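Local coordinates for sarcolemmal membrane-associated protein (Homo sapiens, PDB 6AR0) that forms with STRIPAK an extended complex that dephosphorylates STK3 and inhibits Hippo signaling, and is represented here by its FHA domain, at residues P12-F17 with G119-T124. Sequence-based numbering, arbitrary orientation.
Sequences PNSHPF and GCIVST
In the beta sandwich of this FHA domain, the loop joining strands 5-10 and 20-23 lies across residues 119-124 of strand 117-128, and Ser14 carries one of two direct hydrogen bonds between them. Its OG, anti to the backbone N, accepts the N-H of Val122 at 2.9 Å, almost straight at 175°. The same OG gives its own proton to His15 O, 2.7 Å away. A short hydroxyl suits this place because one atom both accepts and donates; an alanine here would remove both bonds and would probably loosen the loop's hold on the strand at Val122. Val122, branched at CB, packs against Ser14 CB and lies crosswise to Asn13, whose OD1 is 3.6 Å from Val122 CG1. One backbone bond, His15 N to Cys120 O at 2.8 Å, also ties the loop to strand 117-128, with which strand 5-10 pairs antiparallel. Gly119, lacking a side chain, lets the His15 CB sit close, and a water joins His15 ND1 to Gly119 N. The Phe17 ring lies against Ile121, its CE1 3.8 Å from Ile121 CG2, while the OG of Ser14 and of Ser123 meet the ring at its edge. Beyond the loop, Phe46 packs edge-to-face with Phe17, and Ser123 OG hydrogen-bonds to Thr9 O.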
loop_
_atom_site.group_PDB
_atom_site.type_symbol
_atom_site.label_atom_id
_atom_site.label_comp_id
_atom_site.label_asym_id
_atom_site.label_seq_id
_atom_site.Cartn_x
_atom_site.Cartn_y
_atom_site.Cartn_z
ATOM N N PRO A 12 2.707 -7.952 11.994
ATOM C CA PRO A 12 3.545 -9.103 12.345
ATOM C C PRO A 12 3.679 -10.150 11.266
ATOM O O PRO A 12 4.656 -10.913 11.298
ATOM C CB PRO A 12 2.849 -9.686 13.578
ATOM C CG PRO A 12 2.082 -8.606 14.153
ATOM C CD PRO A 12 1.680 -7.694 13.018
ATOM N N ASN A 13 2.712 -10.271 10.363
ATOM C CA ASN A 13 2.761 -11.272 9.310
ATOM C C ASN A 13 3.286 -10.711 7.996
ATOM O O ASN A 13 3.125 -11.352 6.949
ATOM C CB ASN A 13 1.391 -11.941 9.135
ATOM C CG ASN A 13 0.273 -10.953 8.858
ATOM O OD1 ASN A 13 0.375 -9.771 9.173
ATOM N ND2 ASN A 13 -0.809 -11.440 8.258
ATOM N N SER A 14 3.927 -9.547 8.037
ATOM C CA SER A 14 4.466 -8.923 6.849
ATOM C C SER A 14 5.915 -9.311 6.615
ATOM O O SER A 14 6.693 -9.517 7.553
ATOM C CB SER A 14 4.439 -7.412 7.032
ATOM O OG SER A 14 4.802 -6.719 5.864
ATOM N N HIS A 15 6.283 -9.368 5.349
ATOM C CA HIS A 15 7.677 -9.222 4.989
ATOM C C HIS A 15 8.200 -7.929 5.621
ATOM O O HIS A 15 7.494 -6.915 5.617
ATOM C CB HIS A 15 7.724 -9.152 3.464
ATOM C CG HIS A 15 9.087 -9.139 2.884
ATOM N ND1 HIS A 15 9.927 -10.230 2.894
ATOM C CD2 HIS A 15 9.721 -8.174 2.182
ATOM C CE1 HIS A 15 11.043 -9.915 2.254
ATOM N NE2 HIS A 15 10.941 -8.674 1.818
ATOM N N PRO A 16 9.399 -7.913 6.195
ATOM C CA PRO A 16 9.802 -6.739 6.984
ATOM C C PRO A 16 9.968 -5.476 6.153
ATOM O O PRO A 16 10.501 -5.498 5.041
ATOM C CB PRO A 16 11.138 -7.173 7.585
ATOM C CG PRO A 16 10.992 -8.659 7.681
ATOM C CD PRO A 16 10.322 -9.043 6.404
ATOM N N PHE A 17 9.530 -4.357 6.730
ATOM C CA PHE A 17 9.831 -3.036 6.198
ATOM C C PHE A 17 9.832 -2.055 7.355
ATOM O O PHE A 17 9.232 -2.316 8.401
ATOM C CB PHE A 17 8.852 -2.590 5.089
ATOM C CG PHE A 17 7.437 -2.338 5.552
ATOM C CD1 PHE A 17 6.496 -3.362 5.569
ATOM C CD2 PHE A 17 7.047 -1.069 5.940
ATOM C CE1 PHE A 17 5.196 -3.115 5.952
ATOM C CE2 PHE A 17 5.748 -0.822 6.326
ATOM C CZ PHE A 17 4.819 -1.838 6.326
ATOM N N GLY A 119 7.427 -13.624 1.584
ATOM C CA GLY A 119 6.364 -12.877 2.219
ATOM C C GLY A 119 5.871 -11.701 1.377
ATOM O O GLY A 119 6.460 -11.304 0.373
ATOM N N CYS A 120 4.756 -11.126 1.816
ATOM C CA CYS A 120 4.120 -9.985 1.167
ATOM C C CYS A 120 4.101 -8.804 2.136
ATOM O O CYS A 120 4.455 -8.935 3.317
ATOM C CB CYS A 120 2.694 -10.344 0.716
ATOM S SG CYS A 120 1.569 -10.785 2.045
ATOM N N ILE A 121 3.691 -7.633 1.653
ATOM C CA ILE A 121 3.652 -6.455 2.510
ATOM C C ILE A 121 2.278 -6.386 3.158
ATOM O O ILE A 121 1.259 -6.361 2.461
ATOM C CB ILE A 121 3.955 -5.190 1.706
ATOM C CG1 ILE A 121 5.381 -5.231 1.146
ATOM C CG2 ILE A 121 3.711 -3.935 2.540
ATOM C CD1 ILE A 121 6.487 -5.229 2.178
ATOM N N VAL A 122 2.250 -6.370 4.492
ATOM C CA VAL A 122 1.015 -6.247 5.262
ATOM C C VAL A 122 1.224 -5.083 6.224
ATOM O O VAL A 122 2.135 -5.123 7.061
ATOM C CB VAL A 122 0.652 -7.534 6.032
ATOM C CG1 VAL A 122 -0.733 -7.406 6.643
ATOM C CG2 VAL A 122 0.726 -8.766 5.127
ATOM N N SER A 123 0.398 -4.051 6.101
ATOM C CA SER A 123 0.638 -2.799 6.810
ATOM C C SER A 123 -0.633 -2.304 7.481
ATOM O O SER A 123 -1.738 -2.499 6.971
ATOM C CB SER A 123 1.112 -1.745 5.794
ATOM O OG SER A 123 1.512 -0.490 6.303
ATOM N N THR A 124 -0.488 -1.674 8.631
ATOM C CA THR A 124 -1.543 -0.797 9.107
ATOM C C THR A 124 -1.319 0.554 8.461
ATOM O O THR A 124 -0.171 0.986 8.316
ATOM C CB THR A 124 -1.441 -0.615 10.619
ATOM O OG1 THR A 124 -1.507 -1.893 11.245
ATOM C CG2 THR A 124 -2.553 0.291 11.154
HETATM O O HOH W 1 4.426 -12.137 4.624
HETATM O O HOH W 2 9.689 -12.885 3.032
#